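Local atomic coordinates of EmGH1 (Erythrobacter marinus, PDB entry 5Z87), a protein that probably hydrolyses beta-glucosidic bonds as a family 3 glycoside hydrolase, releasing glucose from small sugars such as cellobiose. Residues 708-720 / 742-754. Sequence-based numbering, arbitrary orientation.
Sequences QLYIRDSIASRAR and QFELGPEDFGYRD. With MG (magnesium ion), chain E.
Leu709 and Leu745 meet tip to tip, CD2 of the first 3.7 Å from CD1 of the second, in the apolar half of this contact. The backbone at Leu709 sets CB over the Phe743 ring face, a CH-pi contact 4.2 Å from the centroid, while CG anti to the backbone N (chi1 -171°) sends CD2 on to Leu745 and Phe743 CB. Ile711 CG2 lies alongside Leu745 CD1 at 3.9 Å, the side chains running in opposite senses, and Ile711 CD1 sits at the Phe750 ring edge.

The polar half turns on Arg720. Its NH1 donates to Phe750 O at 2.9 Å, from above the carbonyl plane, and makes a salt bridge with Asp713 OD2, weak as a hydrogen bond. Bent at chi3 (56°), the side chain brings its guanidinium between Tyr752 CB over one face and Asp713 CB, off-centre, on the other; NH2 has a second charged partner in Glu724. The Tyr752 hydroxyl comes within a very short 2.5 Å of Ser717 OG, with the serine oxygen at the ring edge; Ser717 OG also bonds Glu762.

Asp713 divides its carboxylate: OD1 binds magnesium at 2.0 Å, and OD2 lies within hydrogen-bonding distance of a metal-bound water and of a second water near Phe750 O. Ile715 O (2.1 Å from magnesium) and four waters complete an octahedral site. Arg720 is a second-shell group that probably helps to orient the Asp713 carboxylate.

Strands 703-713 and 738-745 belong to different sheets, and their side chains interleave as in the core of a fibronectin type III-like beta-sandwich, with the magnesium site at the end of strand 703-713.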
loop_
_atom_site.group_PDB
_atom_site.type_symbol
_atom_site.label_atom_id
_atom_site.label_comp_id
_atom_site.label_asym_id
_atom_site.label_seq_id
_atom_site.Cartn_x
_atom_site.Cartn_y
_atom_site.Cartn_z
ATOM N N GLN A 708 14.299 -25.348 3.381
ATOM C CA GLN A 708 13.167 -24.605 2.829
ATOM C C GLN A 708 13.017 -24.861 1.334
ATOM O O GLN A 708 13.984 -24.743 0.573
ATOM C CB GLN A 708 13.321 -23.104 3.107
ATOM C CG GLN A 708 13.380 -22.795 4.596
ATOM C CD GLN A 708 13.813 -21.372 4.924
ATOM O OE1 GLN A 708 13.502 -20.410 4.207
ATOM N NE2 GLN A 708 14.542 -21.234 6.019
ATOM N N LEU A 709 11.793 -25.186 0.915
ATOM C CA LEU A 709 11.466 -25.470 -0.478
ATOM C C LEU A 709 10.564 -24.370 -1.045
ATOM O O LEU A 709 9.622 -23.930 -0.384
ATOM C CB LEU A 709 10.780 -26.834 -0.598
ATOM C CG LEU A 709 10.558 -27.408 -2.009
ATOM C CD1 LEU A 709 11.848 -27.966 -2.585
ATOM C CD2 LEU A 709 9.496 -28.488 -1.976
ATOM N N TYR A 710 10.867 -23.923 -2.269
ATOM C CA TYR A 710 10.123 -22.871 -2.953
ATOM C C TYR A 710 9.917 -23.272 -4.404
ATOM O O TYR A 710 10.660 -24.093 -4.954
ATOM C CB TYR A 710 10.860 -21.521 -2.937
ATOM C CG TYR A 710 11.202 -20.965 -1.581
ATOM C CD1 TYR A 710 12.301 -21.441 -0.868
ATOM C CD2 TYR A 710 10.454 -19.922 -1.022
ATOM C CE1 TYR A 710 12.627 -20.905 0.397
ATOM C CE2 TYR A 710 10.774 -19.381 0.226
ATOM C CZ TYR A 710 11.867 -19.883 0.930
ATOM O OH TYR A 710 12.188 -19.365 2.167
ATOM N N ILE A 711 8.914 -22.668 -5.041
ATOM C CA ILE A 711 8.698 -22.887 -6.465
ATOM C C ILE A 711 8.455 -21.557 -7.162
ATOM O O ILE A 711 8.074 -20.559 -6.548
ATOM C CB ILE A 711 7.521 -23.844 -6.758
ATOM C CG1 ILE A 711 6.201 -23.186 -6.362
ATOM C CG2 ILE A 711 7.714 -25.199 -6.045
ATOM C CD1 ILE A 711 5.050 -23.576 -7.235
ATOM N N ARG A 712 8.690 -21.560 -8.472
ATOM C CA ARG A 712 8.316 -20.460 -9.352
ATOM C C ARG A 712 7.624 -21.051 -10.571
ATOM O O ARG A 712 8.191 -21.908 -11.255
ATOM C CB ARG A 712 9.541 -19.629 -9.766
ATOM C CG ARG A 712 9.416 -18.865 -11.096
ATOM C CD ARG A 712 8.441 -17.691 -11.023
ATOM N NE ARG A 712 8.423 -16.907 -12.266
ATOM C CZ ARG A 712 7.515 -15.978 -12.560
ATOM N NH1 ARG A 712 7.578 -15.320 -13.714
ATOM N NH2 ARG A 712 6.555 -15.697 -11.700
ATOM N N ASP A 713 6.403 -20.604 -10.834
ATOM C CA ASP A 713 5.682 -20.981 -12.045
ATOM C C ASP A 713 6.111 -19.981 -13.118
ATOM O O ASP A 713 5.642 -18.837 -13.139
ATOM C CB ASP A 713 4.184 -20.971 -11.772
ATOM C CG ASP A 713 3.367 -21.431 -12.949
ATOM O OD1 ASP A 713 3.957 -21.853 -13.974
ATOM O OD2 ASP A 713 2.126 -21.339 -12.847
ATOM N N SER A 714 7.022 -20.417 -14.001
ATOM C CA SER A 714 7.713 -19.499 -14.913
ATOM C C SER A 714 6.737 -18.717 -15.781
ATOM O O SER A 714 6.890 -17.501 -15.959
ATOM C CB SER A 714 8.695 -20.264 -15.803
ATOM O OG SER A 714 9.739 -20.833 -15.043
ATOM N N ILE A 715 5.733 -19.393 -16.332
ATOM C CA ILE A 715 4.713 -18.770 -17.171
ATOM C C ILE A 715 3.357 -19.180 -16.626
ATOM O O ILE A 715 3.141 -20.351 -16.303
ATOM C CB ILE A 715 4.844 -19.194 -18.651
ATOM C CG1 ILE A 715 6.250 -18.905 -19.190
ATOM C CG2 ILE A 715 3.769 -18.522 -19.489
ATOM C CD1 ILE A 715 6.552 -17.414 -19.375
ATOM N N ALA A 716 2.437 -18.229 -16.536
ATOM C CA ALA A 716 1.141 -18.539 -15.961
ATOM C C ALA A 716 0.098 -17.597 -16.547
ATOM O O ALA A 716 0.420 -16.493 -16.999
ATOM C CB ALA A 716 1.196 -18.445 -14.434
ATOM N N SER A 717 -1.163 -18.048 -16.535
ATOM C CA SER A 717 -2.235 -17.261 -17.144
ATOM C C SER A 717 -2.434 -15.933 -16.420
ATOM O O SER A 717 -2.897 -14.955 -17.029
ATOM C CB SER A 717 -3.540 -18.070 -17.176
ATOM O OG SER A 717 -3.855 -18.625 -15.899
ATOM N N ARG A 718 -2.097 -15.886 -15.130
ATOM C CA ARG A 718 -1.907 -14.660 -14.365
ATOM C C ARG A 718 -0.509 -14.650 -13.757
ATOM O O ARG A 718 0.012 -15.696 -13.355
ATOM C CB ARG A 718 -2.953 -14.528 -13.271
ATOM C CG ARG A 718 -4.318 -14.323 -13.857
ATOM C CD ARG A 718 -5.243 -13.650 -12.926
ATOM N NE ARG A 718 -6.547 -13.492 -13.545
ATOM C CZ ARG A 718 -7.436 -12.572 -13.199
ATOM N NH1 ARG A 718 -7.163 -11.686 -12.231
ATOM N NH2 ARG A 718 -8.605 -12.546 -13.827
ATOM N N ALA A 719 0.099 -13.467 -13.703
ATOM C CA ALA A 719 1.464 -13.347 -13.205
ATOM C C ALA A 719 1.563 -13.839 -11.763
ATOM O O ALA A 719 0.760 -13.459 -10.911
ATOM C CB ALA A 719 1.916 -11.900 -13.300
ATOM N N ARG A 720 2.556 -14.670 -11.490
ATOM C CA ARG A 720 2.725 -15.303 -10.194
ATOM C C ARG A 720 4.039 -14.871 -9.560
ATOM O O ARG A 720 4.925 -14.344 -10.246
ATOM C CB ARG A 720 2.679 -16.829 -10.346
ATOM C CG ARG A 720 1.309 -17.314 -10.776
ATOM C CD ARG A 720 1.210 -18.804 -10.772
ATOM N NE ARG A 720 1.550 -19.408 -9.482
ATOM C CZ ARG A 720 1.484 -20.719 -9.252
ATOM N NH1 ARG A 720 1.088 -21.536 -10.224
ATOM N NH2 ARG A 720 1.825 -21.218 -8.068
ATOM N N GLN A 742 13.139 -35.195 2.427
ATOM C CA GLN A 742 12.221 -35.560 1.356
ATOM C C GLN A 742 11.016 -34.632 1.387
ATOM O O GLN A 742 10.428 -34.407 2.449
ATOM C CB GLN A 742 11.780 -37.019 1.492
ATOM C CG GLN A 742 12.934 -38.015 1.403
ATOM C CD GLN A 742 13.373 -38.259 -0.029
ATOM O OE1 GLN A 742 12.638 -37.976 -0.975
ATOM N NE2 GLN A 742 14.576 -38.791 -0.196
ATOM N N PHE A 743 10.665 -34.080 0.228
ATOM C CA PHE A 743 9.439 -33.317 0.054
ATOM C C PHE A 743 8.589 -33.951 -1.042
ATOM O O PHE A 743 9.088 -34.665 -1.922
ATOM C CB PHE A 743 9.724 -31.855 -0.326
ATOM C CG PHE A 743 10.522 -31.093 0.692
ATOM C CD1 PHE A 743 9.901 -30.517 1.781
ATOM C CD2 PHE A 743 11.885 -30.921 0.536
ATOM C CE1 PHE A 743 10.630 -29.794 2.719
ATOM C CE2 PHE A 743 12.615 -30.203 1.465
ATOM C CZ PHE A 743 11.982 -29.638 2.559
ATOM N N GLU A 744 7.299 -33.651 -1.021
ATOM C CA GLU A 744 6.437 -34.080 -2.115
ATOM C C GLU A 744 5.528 -32.928 -2.505
ATOM O O GLU A 744 4.879 -32.325 -1.645
ATOM C CB GLU A 744 5.611 -35.323 -1.741
ATOM C CG GLU A 744 5.070 -36.062 -2.973
ATOM C CD GLU A 744 4.387 -37.388 -2.651
ATOM O OE1 GLU A 744 3.142 -37.423 -2.644
ATOM O OE2 GLU A 744 5.092 -38.397 -2.422
ATOM N N LEU A 745 5.487 -32.629 -3.800
ATOM C CA LEU A 745 4.675 -31.554 -4.342
ATOM C C LEU A 745 3.599 -32.125 -5.254
ATOM O O LEU A 745 3.761 -33.204 -5.831
ATOM C CB LEU A 745 5.552 -30.560 -5.113
ATOM C CG LEU A 745 6.500 -29.791 -4.205
ATOM C CD1 LEU A 745 7.437 -28.946 -5.028
ATOM C CD2 LEU A 745 5.678 -28.938 -3.281
ATOM N N GLY A 746 2.497 -31.394 -5.388
ATOM C CA GLY A 746 1.431 -31.802 -6.275
ATOM C C GLY A 746 0.683 -30.649 -6.915
ATOM O O GLY A 746 1.102 -29.484 -6.857
ATOM N N PRO A 747 -0.460 -30.969 -7.535
ATOM C CA PRO A 747 -1.253 -29.943 -8.243
ATOM C C PRO A 747 -1.582 -28.715 -7.414
ATOM O O PRO A 747 -1.571 -27.595 -7.936
ATOM C CB PRO A 747 -2.537 -30.701 -8.614
ATOM C CG PRO A 747 -2.124 -32.135 -8.674
ATOM C CD PRO A 747 -1.091 -32.300 -7.591
ATOM N N GLU A 748 -1.920 -28.905 -6.141
ATOM C CA GLU A 748 -2.229 -27.782 -5.271
ATOM C C GLU A 748 -1.010 -26.915 -5.030
ATOM O O GLU A 748 -1.157 -25.762 -4.616
ATOM C CB GLU A 748 -2.788 -28.281 -3.932
ATOM C CG GLU A 748 -1.726 -28.870 -2.997
ATOM C CD GLU A 748 -1.421 -30.371 -3.232
ATOM O OE1 GLU A 748 -1.704 -30.893 -4.340
ATOM O OE2 GLU A 748 -0.884 -31.018 -2.291
ATOM N N ASP A 749 0.186 -27.438 -5.294
ATOM C CA ASP A 749 1.414 -26.680 -5.119
ATOM C C ASP A 749 1.834 -25.973 -6.397
ATOM O O ASP A 749 2.259 -24.815 -6.349
ATOM C CB ASP A 749 2.535 -27.606 -4.645
ATOM C CG ASP A 749 2.218 -28.244 -3.314
ATOM O OD1 ASP A 749 1.958 -27.493 -2.349
ATOM O OD2 ASP A 749 2.198 -29.490 -3.236
ATOM N N PHE A 750 1.700 -26.657 -7.534
ATOM C CA PHE A 750 2.178 -26.158 -8.814
ATOM C C PHE A 750 1.204 -25.204 -9.491
ATOM O O PHE A 750 1.619 -24.419 -10.347
ATOM C CB PHE A 750 2.440 -27.329 -9.752
ATOM C CG PHE A 750 3.526 -28.243 -9.295
ATOM C CD1 PHE A 750 4.695 -27.736 -8.759
ATOM C CD2 PHE A 750 3.383 -29.620 -9.414
ATOM C CE1 PHE A 750 5.715 -28.580 -8.359
ATOM C CE2 PHE A 750 4.393 -30.477 -9.014
ATOM C CZ PHE A 750 5.565 -29.959 -8.491
ATOM N N GLY A 751 -0.084 -25.276 -9.161
ATOM C CA GLY A 751 -1.085 -24.443 -9.777
ATOM C C GLY A 751 -1.457 -23.276 -8.887
ATOM O O GLY A 751 -0.827 -23.006 -7.866
ATOM N N TYR A 752 -2.506 -22.567 -9.294
ATOM C CA TYR A 752 -3.010 -21.451 -8.510
ATOM C C TYR A 752 -4.507 -21.374 -8.735
ATOM O O TYR A 752 -5.026 -21.910 -9.715
ATOM C CB TYR A 752 -2.312 -20.136 -8.886
ATOM C CG TYR A 752 -2.817 -19.515 -10.167
ATOM C CD1 TYR A 752 -2.402 -19.980 -11.407
ATOM C CD2 TYR A 752 -3.709 -18.459 -10.131
ATOM C CE1 TYR A 752 -2.884 -19.405 -12.585
ATOM C CE2 TYR A 752 -4.183 -17.874 -11.290
ATOM C CZ TYR A 752 -3.772 -18.343 -12.508
ATOM O OH TYR A 752 -4.273 -17.740 -13.644
ATOM N N ARG A 753 -5.197 -20.700 -7.819
ATOM C CA ARG A 753 -6.650 -20.596 -7.860
ATOM C C ARG A 753 -7.076 -19.342 -8.605
ATOM O O ARG A 753 -6.508 -18.267 -8.387
ATOM C CB ARG A 753 -7.213 -20.591 -6.442
ATOM C CG ARG A 753 -6.921 -21.889 -5.705
ATOM C CD ARG A 753 -7.839 -22.073 -4.502
ATOM N NE ARG A 753 -7.505 -23.312 -3.824
ATOM C CZ ARG A 753 -8.093 -24.478 -4.078
ATOM N NH1 ARG A 753 -9.067 -24.557 -4.977
ATOM N NH2 ARG A 753 -7.704 -25.568 -3.433
ATOM N N ASP A 754 -8.066 -19.479 -9.494
ATOM C CA ASP A 754 -8.575 -18.324 -10.227
ATOM C C ASP A 754 -9.492 -17.501 -9.320
ATOM O O ASP A 754 -9.662 -17.795 -8.133
ATOM C CB ASP A 754 -9.262 -18.760 -11.525
ATOM C CG ASP A 754 -10.592 -19.513 -11.307
ATOM O OD1 ASP A 754 -11.267 -19.373 -10.257
ATOM O OD2 ASP A 754 -10.980 -20.245 -12.242
HETATM MG MG MG E . 3.311 -22.348 -15.802
HETATM O O HOH W 1 1.164 -24.400 -13.173
HETATM O O HOH W 2 1.306 -22.212 -15.048
HETATM O O HOH W 3 5.349 -22.375 -16.346
HETATM O O HOH W 4 -7.066 -16.626 -14.122
HETATM O O HOH W 5 2.510 -22.457 -17.708
HETATM O O HOH W 6 3.117 -24.491 -15.383
#